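Long-range contacts in ATPase BagA (Mycobacterium tuberculosis H37Rv, PDB 6BS3), which hydrolyses ATP as one subunit of the heterodimeric BagAB complex, an activity needed for resistance to nitric oxide and to high levels of glycerol: residues Arg22-Thr27 / Tyr156-Val161; Leu53-Glu58 / Leu91-Glu96; Gly167-Phe172 / Glu225-Met230. One frame throughout, in Å; residues are numbered along the deposited sequence.

Contact 1 (Arg22-Thr27 / Tyr156-Val161); sequences RLHLVT and YDAIVV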
loop_
_atom_site.group_PDB
_atom_site.type_symbol
_atom_site.label_atom_id
_atom_site.label_comp_id
_atom_site.label_asym_id
_atom_site.label_seq_id
_atom_site.Cartn_x
_atom_site.Cartn_y
_atom_site.Cartn_z
ATOM N N ARG A 22 -9.843 -25.158 7.068
ATOM C CA ARG A 22 -8.560 -25.680 6.577
ATOM C C ARG A 22 -7.833 -24.633 5.736
ATOM O O ARG A 22 -6.606 -24.692 5.620
ATOM C CB ARG A 22 -8.783 -26.925 5.698
ATOM C CG ARG A 22 -9.545 -28.097 6.353
ATOM C CD ARG A 22 -8.719 -29.214 7.025
ATOM N NE ARG A 22 -7.326 -29.354 6.576
ATOM C CZ ARG A 22 -6.961 -29.744 5.362
ATOM N NH1 ARG A 22 -7.879 -30.016 4.440
ATOM N NH2 ARG A 22 -5.676 -29.811 5.039
ATOM N N LEU A 23 -8.583 -23.707 5.099
ATOM C CA LEU A 23 -8.004 -22.668 4.240
ATOM C C LEU A 23 -8.320 -21.277 4.740
ATOM O O LEU A 23 -9.466 -20.847 4.651
ATOM C CB LEU A 23 -8.435 -22.838 2.756
ATOM C CG LEU A 23 -8.036 -21.706 1.780
ATOM C CD1 LEU A 23 -6.519 -21.569 1.667
ATOM C CD2 LEU A 23 -8.718 -21.876 0.420
ATOM N N HIS A 24 -7.286 -20.561 5.216
ATOM C CA HIS A 24 -7.432 -19.193 5.729
ATOM C C HIS A 24 -6.842 -18.207 4.754
ATOM O O HIS A 24 -5.662 -18.303 4.434
ATOM C CB HIS A 24 -6.773 -19.017 7.113
ATOM C CG HIS A 24 -7.384 -19.876 8.175
ATOM N ND1 HIS A 24 -8.407 -19.407 8.990
ATOM C CD2 HIS A 24 -7.094 -21.148 8.526
ATOM C CE1 HIS A 24 -8.712 -20.409 9.796
ATOM N NE2 HIS A 24 -7.950 -21.476 9.551
ATOM N N LEU A 25 -7.659 -17.265 4.269
ATOM C CA LEU A 25 -7.155 -16.269 3.331
ATOM C C LEU A 25 -7.073 -14.937 4.061
ATOM O O LEU A 25 -8.065 -14.494 4.633
ATOM C CB LEU A 25 -8.045 -16.188 2.068
ATOM C CG LEU A 25 -8.158 -17.444 1.205
ATOM C CD1 LEU A 25 -9.532 -17.522 0.546
ATOM C CD2 LEU A 25 -7.117 -17.440 0.095
ATOM N N VAL A 26 -5.882 -14.337 4.098
ATOM C CA VAL A 26 -5.629 -13.077 4.807
ATOM C C VAL A 26 -5.488 -11.934 3.816
ATOM O O VAL A 26 -4.481 -11.821 3.093
ATOM C CB VAL A 26 -4.436 -13.163 5.824
ATOM C CG1 VAL A 26 -4.299 -11.870 6.623
ATOM C CG2 VAL A 26 -4.594 -14.358 6.772
ATOM N N THR A 27 -6.544 -11.112 3.746
ATOM C CA THR A 27 -6.571 -9.951 2.869
ATOM C C THR A 27 -6.534 -8.659 3.720
ATOM O O THR A 27 -6.353 -8.719 4.942
ATOM C CB THR A 27 -7.701 -10.038 1.827
ATOM O OG1 THR A 27 -7.486 -9.016 0.850
ATOM C CG2 THR A 27 -9.086 -9.894 2.428
ATOM N N TYR A 156 -1.303 -31.131 5.805
ATOM C CA TYR A 156 -1.371 -29.925 6.640
ATOM C C TYR A 156 -2.650 -29.862 7.461
ATOM O O TYR A 156 -3.714 -30.253 6.984
ATOM C CB TYR A 156 -1.201 -28.665 5.776
ATOM C CG TYR A 156 0.174 -28.566 5.149
ATOM C CD1 TYR A 156 1.301 -28.313 5.928
ATOM C CD2 TYR A 156 0.357 -28.762 3.781
ATOM C CE1 TYR A 156 2.576 -28.256 5.363
ATOM C CE2 TYR A 156 1.627 -28.704 3.207
ATOM C CZ TYR A 156 2.738 -28.451 4.005
ATOM O OH TYR A 156 4.012 -28.380 3.465
ATOM N N ASP A 157 -2.543 -29.376 8.690
ATOM C CA ASP A 157 -3.697 -29.145 9.567
ATOM C C ASP A 157 -4.459 -27.913 9.103
ATOM O O ASP A 157 -5.672 -27.855 9.262
ATOM C CB ASP A 157 -3.256 -28.982 11.021
ATOM C CG ASP A 157 -2.723 -30.287 11.543
ATOM O OD1 ASP A 157 -3.543 -31.185 11.825
ATOM O OD2 ASP A 157 -1.488 -30.437 11.608
ATOM N N ALA A 158 -3.743 -26.938 8.521
ATOM C CA ALA A 158 -4.305 -25.698 7.978
ATOM C C ALA A 158 -3.349 -25.087 6.973
ATOM O O ALA A 158 -2.147 -25.357 7.001
ATOM C CB ALA A 158 -4.596 -24.686 9.099
ATOM N N ILE A 159 -3.899 -24.262 6.085
ATOM C CA ILE A 159 -3.182 -23.485 5.075
ATOM C C ILE A 159 -3.543 -22.023 5.329
ATOM O O ILE A 159 -4.725 -21.678 5.422
ATOM C CB ILE A 159 -3.557 -23.898 3.612
ATOM C CG1 ILE A 159 -3.488 -25.449 3.380
ATOM C CG2 ILE A 159 -2.743 -23.110 2.559
ATOM C CD1 ILE A 159 -2.192 -26.115 3.442
ATOM N N VAL A 160 -2.526 -21.174 5.454
ATOM C CA VAL A 160 -2.731 -19.739 5.648
ATOM C C VAL A 160 -2.154 -19.035 4.422
ATOM O O VAL A 160 -0.983 -19.217 4.088
ATOM C CB VAL A 160 -2.186 -19.180 6.999
ATOM C CG1 VAL A 160 -2.507 -17.685 7.142
ATOM C CG2 VAL A 160 -2.740 -19.978 8.201
ATOM N N VAL A 161 -3.006 -18.309 3.708
ATOM C CA VAL A 161 -2.583 -17.584 2.526
ATOM C C VAL A 161 -2.469 -16.093 2.849
ATOM O O VAL A 161 -3.431 -15.483 3.339
ATOM C CB VAL A 161 -3.478 -17.877 1.277
ATOM C CG1 VAL A 161 -2.960 -17.165 0.029
ATOM C CG2 VAL A 161 -3.582 -19.377 1.018
#
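R22 reaches across to the carbonyl oxygens of Y156 and D157. CB and CG keep clear of segment 156-161; CG sits anti to the carbonyl carbon (chi1 -57°), and bends at chi2 and chi3 then turn the chain. CD comes within 4.0 Å of D157 O. NE makes a weak, long hydrogen bond to the same oxygen, which lies at the guanidinium edge, in its plane. NH2 gives the stronger bond, 2.8 Å to Y156 O, with that oxygen somewhat out of the guanidinium plane; NH1 turns to V145 O. Beyond R22 the two strands run parallel, deep in the central sheet of the P-loop ATPase fold, where 23-28 is the strand that leads into the Walker A loop. I159 N bonds to R22 O, H24 N to I159 O, V161 N to H24 O, and V26 N to V161 O, each at 2.8 Å. On the face shared with I159, V161 sends CG2 to L23 CD1 at 3.7 Å, while L25 CD2 lies beside V161 CB. On the other face V26 CG2 meets V160 CG1 at 3.9 Å, and the H24 ring, with I159 O at its edge, bonds through ND1 to H207 NE2.

Contact 2 (Leu53-Glu58 / Leu91-Glu96); sequences LLVEVE and LAIDIE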
loop_
_atom_site.group_PDB
_atom_site.type_symbol
_atom_site.label_atom_id
_atom_site.label_comp_id
_atom_site.label_asym_id
_atom_site.label_seq_id
_atom_site.Cartn_x
_atom_site.Cartn_y
_atom_site.Cartn_z
ATOM N N LEU A 53 0.846 -24.646 6.667
ATOM C CA LEU A 53 1.526 -24.097 5.499
ATOM C C LEU A 53 1.188 -22.608 5.325
ATOM O O LEU A 53 0.011 -22.241 5.260
ATOM C CB LEU A 53 1.220 -24.900 4.208
ATOM C CG LEU A 53 1.994 -24.465 2.941
ATOM C CD1 LEU A 53 3.493 -24.773 3.050
ATOM C CD2 LEU A 53 1.436 -25.125 1.719
ATOM N N LEU A 54 2.226 -21.754 5.260
ATOM C CA LEU A 54 2.101 -20.308 5.022
ATOM C C LEU A 54 2.425 -20.055 3.529
ATOM O O LEU A 54 3.545 -20.318 3.075
ATOM C CB LEU A 54 3.047 -19.520 5.966
ATOM C CG LEU A 54 3.111 -17.997 5.804
ATOM C CD1 LEU A 54 1.720 -17.327 6.068
ATOM C CD2 LEU A 54 4.227 -17.415 6.649
ATOM N N VAL A 55 1.428 -19.575 2.768
ATOM C CA VAL A 55 1.502 -19.377 1.308
ATOM C C VAL A 55 1.469 -17.905 0.877
ATOM O O VAL A 55 0.617 -17.155 1.346
ATOM C CB VAL A 55 0.352 -20.169 0.617
ATOM C CG1 VAL A 55 0.399 -20.037 -0.913
ATOM C CG2 VAL A 55 0.337 -21.640 1.034
ATOM N N GLU A 56 2.369 -17.498 -0.034
ATOM C CA GLU A 56 2.302 -16.158 -0.640
ATOM C C GLU A 56 2.166 -16.328 -2.166
ATOM O O GLU A 56 2.689 -17.293 -2.715
ATOM C CB GLU A 56 3.424 -15.220 -0.203
ATOM C CG GLU A 56 4.788 -15.564 -0.774
ATOM C CD GLU A 56 5.803 -14.514 -0.403
ATOM O OE1 GLU A 56 6.836 -14.884 0.192
ATOM O OE2 GLU A 56 5.552 -13.317 -0.670
ATOM N N VAL A 57 1.391 -15.458 -2.834
ATOM C CA VAL A 57 1.014 -15.669 -4.246
ATOM C C VAL A 57 1.448 -14.559 -5.256
ATOM O O VAL A 57 1.154 -14.700 -6.446
ATOM C CB VAL A 57 -0.534 -15.887 -4.314
ATOM C CG1 VAL A 57 -0.997 -17.036 -3.410
ATOM C CG2 VAL A 57 -1.294 -14.608 -3.976
ATOM N N GLU A 58 2.144 -13.488 -4.812
ATOM C CA GLU A 58 2.437 -12.375 -5.724
ATOM C C GLU A 58 3.889 -12.290 -6.222
ATOM O O GLU A 58 4.231 -11.350 -6.936
ATOM C CB GLU A 58 1.989 -11.037 -5.103
ATOM C CG GLU A 58 0.512 -11.026 -4.716
ATOM C CD GLU A 58 -0.069 -9.710 -4.246
ATOM O OE1 GLU A 58 0.571 -9.028 -3.416
ATOM O OE2 GLU A 58 -1.173 -9.356 -4.717
ATOM N N LEU A 91 5.573 -21.575 1.616
ATOM C CA LEU A 91 5.530 -21.782 0.172
ATOM C C LEU A 91 5.425 -20.450 -0.593
ATOM O O LEU A 91 4.356 -19.854 -0.654
ATOM C CB LEU A 91 4.484 -22.814 -0.318
ATOM C CG LEU A 91 4.483 -23.041 -1.869
ATOM C CD1 LEU A 91 5.781 -23.747 -2.380
ATOM C CD2 LEU A 91 3.237 -23.783 -2.314
ATOM N N ALA A 92 6.546 -19.980 -1.154
ATOM C CA ALA A 92 6.546 -18.771 -1.991
ATOM C C ALA A 92 6.252 -19.308 -3.399
ATOM O O ALA A 92 7.121 -19.959 -3.996
ATOM C CB ALA A 92 7.913 -18.085 -1.945
ATOM N N ILE A 93 4.987 -19.194 -3.861
ATOM C CA ILE A 93 4.624 -19.738 -5.182
ATOM C C ILE A 93 5.375 -18.972 -6.293
ATOM O O ILE A 93 5.362 -17.740 -6.325
ATOM C CB ILE A 93 3.084 -19.800 -5.448
ATOM C CG1 ILE A 93 2.345 -20.699 -4.421
ATOM C CG2 ILE A 93 2.798 -20.264 -6.898
ATOM C CD1 ILE A 93 0.743 -20.565 -4.467
ATOM N N ASP A 94 6.064 -19.715 -7.156
ATOM C CA ASP A 94 6.791 -19.195 -8.308
ATOM C C ASP A 94 5.836 -19.454 -9.484
ATOM O O ASP A 94 5.629 -20.615 -9.856
ATOM C CB ASP A 94 8.118 -19.965 -8.443
ATOM C CG ASP A 94 9.028 -19.623 -9.612
ATOM O OD1 ASP A 94 8.512 -19.218 -10.677
ATOM O OD2 ASP A 94 10.254 -19.801 -9.475
ATOM N N ILE A 95 5.193 -18.385 -10.007
ATOM C CA ILE A 95 4.182 -18.477 -11.077
ATOM C C ILE A 95 4.750 -19.102 -12.362
ATOM O O ILE A 95 4.051 -19.865 -13.030
ATOM C CB ILE A 95 3.441 -17.118 -11.342
ATOM C CG1 ILE A 95 2.121 -17.326 -12.120
ATOM C CG2 ILE A 95 4.328 -16.070 -12.039
ATOM C CD1 ILE A 95 1.037 -17.981 -11.368
ATOM N N GLU A 96 6.022 -18.806 -12.673
ATOM C CA GLU A 96 6.721 -19.334 -13.843
ATOM C C GLU A 96 6.883 -20.850 -13.733
ATOM O O GLU A 96 6.466 -21.563 -14.645
ATOM C CB GLU A 96 8.039 -18.592 -14.045
ATOM C CG GLU A 96 8.951 -19.199 -15.094
ATOM C CD GLU A 96 9.871 -18.214 -15.791
ATOM O OE1 GLU A 96 10.573 -18.654 -16.728
ATOM O OE2 GLU A 96 9.902 -17.018 -15.410
HETATM O O HOH W 1 4.608 -15.865 -4.567
#
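L91, I93 and E56 carry most of the surface buried here, where the end of strand 51-56 runs parallel to the end of strand 86-92. L91 is held through its backbone: its N gives a hydrogen bond to L54 O at 2.8 Å, and its O takes one from E56 N at 3.1 Å as well as a CA-H contact from V55. Its CB packs against L53 CD1 at 4.0 Å, the two leucine side chains passing at a slant.

I93 continues the pairing one step past the strand, its N bonding to E56 O at 3.2 Å. Its chi1 (-60°) sets CG1 anti to the carbonyl carbon, and the extended chi2 (168°) carries CD1 to 3.6 Å from V55 CG1. CD1 also touches V57 CG1, whose side chain lies alongside and points the same way. A water donates to E56 O and I93 O, so E56 O accepts two bonds and the two segments stay bridged as they begin to part.

On the other face of the sheet, E56 has CG between its backbone N and carbonyl carbon (chi1 72°). CG rests 3.9 Å from A92 CA, and OE1 is 4.0 Å from A92 CB. The carboxylate is buried but satisfied: OE2 accepts from G62 N and OE1 from I63 N, at the start of helix 62-66. The nearest atom of the E56 side chain is about 7 Å from the bound magnesium. In the P-loop NTPase fold the C-terminal ends of the parallel strands line the nucleotide side of the sheet, and E56 sits at such an end.

Contact 3 (Gly167-Phe172 / Glu225-Met230); sequences GRIARF and EELAQM
In M230, CG lies anti to the carbonyl carbon (chi1 -69°) and the chain runs straight through chi2 before bending at chi3 (72°), a turn that places CE close to the backbone of A170. L227 also has its CG anti to the carbonyl carbon (chi1 -67°), and its two methyls reach the other segment. In this P-loop ATPase fold, the short helix 169-172, which follows strand 158-162, packs against the last part of helix 214-229 and M230.

A170 is the residue at the centre. Its CB points at the longer helix and is met by three side chains. The E226 carboxylate comes up with OE2 3.6 Å from A170 CB. M230 SD is 3.9 Å from A170 CB, and L227 CD2 is a little farther off. L227 CD2 also touches A170 CA, while the other methyl, CD1, meets I169 CG2 at 4.3 Å. L227 thus spans two successive residues of the short helix, and the small alanine side chain lets the backbones come near, with A170 CA and L227 CA 6.0 Å apart.

Polar atoms are joined through solvent. A170 N, in the first turn of its helix, gives its hydrogen to a water that in turn donates to E226 OE1, so this exposed glutamate is linked to the start of the short helix without touching its N-H groups. M230 CE lies 3.4 Å from A170 O.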
loop_
_atom_site.group_PDB
_atom_site.type_symbol
_atom_site.label_atom_id
_atom_site.label_comp_id
_atom_site.label_asym_id
_atom_site.label_seq_id
_atom_site.Cartn_x
_atom_site.Cartn_y
_atom_site.Cartn_z
ATOM N N GLY A 167 -8.488 -4.643 -2.802
ATOM C CA GLY A 167 -8.893 -4.189 -4.129
ATOM C C GLY A 167 -8.824 -5.251 -5.209
ATOM O O GLY A 167 -9.382 -5.066 -6.289
ATOM N N ARG A 168 -8.150 -6.388 -4.927
ATOM C CA ARG A 168 -7.936 -7.485 -5.880
ATOM C C ARG A 168 -8.467 -8.838 -5.419
ATOM O O ARG A 168 -8.504 -9.773 -6.224
ATOM C CB ARG A 168 -6.424 -7.622 -6.169
ATOM C CG ARG A 168 -5.800 -6.398 -6.818
ATOM C CD ARG A 168 -4.340 -6.605 -7.151
ATOM N NE ARG A 168 -3.878 -5.586 -8.093
ATOM C CZ ARG A 168 -2.816 -5.711 -8.885
ATOM N NH1 ARG A 168 -2.086 -6.823 -8.861
ATOM N NH2 ARG A 168 -2.481 -4.731 -9.714
ATOM N N ILE A 169 -8.832 -8.970 -4.131
ATOM C CA ILE A 169 -9.233 -10.253 -3.529
ATOM C C ILE A 169 -10.458 -10.893 -4.197
ATOM O O ILE A 169 -10.427 -12.104 -4.442
ATOM C CB ILE A 169 -9.380 -10.190 -1.971
ATOM C CG1 ILE A 169 -9.473 -11.602 -1.334
ATOM C CG2 ILE A 169 -10.536 -9.277 -1.490
ATOM C CD1 ILE A 169 -8.215 -12.501 -1.471
ATOM N N ALA A 170 -11.514 -10.112 -4.484
ATOM C CA ALA A 170 -12.746 -10.658 -5.069
ATOM C C ALA A 170 -12.499 -11.242 -6.450
ATOM O O ALA A 170 -12.914 -12.372 -6.687
ATOM C CB ALA A 170 -13.863 -9.612 -5.088
ATOM N N ARG A 171 -11.752 -10.527 -7.317
ATOM C CA ARG A 171 -11.354 -10.991 -8.649
ATOM C C ARG A 171 -10.427 -12.223 -8.565
ATOM O O ARG A 171 -10.605 -13.176 -9.332
ATOM C CB ARG A 171 -10.697 -9.840 -9.441
ATOM C CG ARG A 171 -10.051 -10.235 -10.800
ATOM C CD ARG A 171 -11.053 -10.692 -11.860
ATOM N NE ARG A 171 -12.112 -9.703 -12.094
ATOM C CZ ARG A 171 -12.093 -8.785 -13.056
ATOM N NH1 ARG A 171 -11.075 -8.724 -13.907
ATOM N NH2 ARG A 171 -13.094 -7.921 -13.177
ATOM N N PHE A 172 -9.470 -12.222 -7.614
ATOM C CA PHE A 172 -8.555 -13.348 -7.401
ATOM C C PHE A 172 -9.301 -14.666 -7.115
ATOM O O PHE A 172 -8.851 -15.736 -7.544
ATOM C CB PHE A 172 -7.563 -13.035 -6.267
ATOM C CG PHE A 172 -6.654 -14.180 -5.871
ATOM C CD1 PHE A 172 -5.638 -14.612 -6.720
ATOM C CD2 PHE A 172 -6.798 -14.810 -4.637
ATOM C CE1 PHE A 172 -4.793 -15.667 -6.350
ATOM C CE2 PHE A 172 -5.944 -15.864 -4.264
ATOM C CZ PHE A 172 -4.948 -16.281 -5.122
ATOM N N GLU A 225 -18.671 -6.742 1.185
ATOM C CA GLU A 225 -19.881 -6.637 0.356
ATOM C C GLU A 225 -19.726 -7.423 -0.958
ATOM O O GLU A 225 -20.620 -8.203 -1.308
ATOM C CB GLU A 225 -20.207 -5.151 0.096
ATOM C CG GLU A 225 -21.468 -4.873 -0.715
ATOM C CD GLU A 225 -21.778 -3.400 -0.941
ATOM O OE1 GLU A 225 -20.831 -2.600 -1.137
ATOM O OE2 GLU A 225 -22.982 -3.050 -0.936
ATOM N N GLU A 226 -18.582 -7.243 -1.658
ATOM C CA GLU A 226 -18.265 -7.930 -2.913
ATOM C C GLU A 226 -18.150 -9.440 -2.645
ATOM O O GLU A 226 -18.657 -10.242 -3.422
ATOM C CB GLU A 226 -16.915 -7.429 -3.433
ATOM C CG GLU A 226 -16.935 -6.713 -4.763
ATOM C CD GLU A 226 -15.551 -6.369 -5.287
ATOM O OE1 GLU A 226 -14.711 -5.878 -4.494
ATOM O OE2 GLU A 226 -15.306 -6.594 -6.494
ATOM N N LEU A 227 -17.492 -9.823 -1.536
ATOM C CA LEU A 227 -17.307 -11.230 -1.188
ATOM C C LEU A 227 -18.628 -11.919 -0.785
ATOM O O LEU A 227 -18.853 -13.056 -1.195
ATOM C CB LEU A 227 -16.205 -11.407 -0.129
ATOM C CG LEU A 227 -14.776 -11.070 -0.556
ATOM C CD1 LEU A 227 -13.852 -10.929 0.666
ATOM C CD2 LEU A 227 -14.215 -12.093 -1.531
ATOM N N ALA A 228 -19.498 -11.223 -0.015
ATOM C CA ALA A 228 -20.830 -11.713 0.403
ATOM C C ALA A 228 -21.723 -11.974 -0.817
ATOM O O ALA A 228 -22.432 -12.985 -0.836
ATOM C CB ALA A 228 -21.506 -10.717 1.336
ATOM N N GLN A 229 -21.651 -11.081 -1.848
ATOM C CA GLN A 229 -22.381 -11.198 -3.116
ATOM C C GLN A 229 -21.959 -12.447 -3.893
ATOM O O GLN A 229 -22.780 -13.057 -4.574
ATOM C CB GLN A 229 -22.179 -9.947 -3.986
ATOM C CG GLN A 229 -23.089 -8.789 -3.597
ATOM C CD GLN A 229 -22.945 -7.579 -4.490
ATOM O OE1 GLN A 229 -23.936 -7.057 -5.013
ATOM N NE2 GLN A 229 -21.721 -7.084 -4.678
ATOM N N MET A 230 -20.682 -12.819 -3.787
ATOM C CA MET A 230 -20.114 -13.999 -4.438
ATOM C C MET A 230 -20.373 -15.264 -3.608
ATOM O O MET A 230 -20.071 -16.368 -4.064
ATOM C CB MET A 230 -18.611 -13.811 -4.635
ATOM C CG MET A 230 -18.257 -12.748 -5.664
ATOM S SD MET A 230 -16.467 -12.464 -5.755
ATOM C CE MET A 230 -15.934 -13.978 -6.560
HETATM O O HOH W 2 -11.758 -7.186 -4.270
#

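Contacts 1 and 2 belong to one sheet: strands 158-162 and 51-56 are neighbours, and V160 uses both its backbone N and O, N to L53 O and O to V55 N, each probably a hydrogen bond at 2.8 Å. I159 CD1 also packs on L53 CB at 3.7 Å. Contact 2 is nested in the chain loop that contact 1 closes. Contact 3 follows later, its centre about 17 Å from that of contact 1, and meets it where T27 OG1 touches I169 CB. The nucleotide lies nearer the first two: between nearest atoms, the V26 side chain is about 8 Å from ADP, that of E56 about 9 Å and that of I169 about 12 Å.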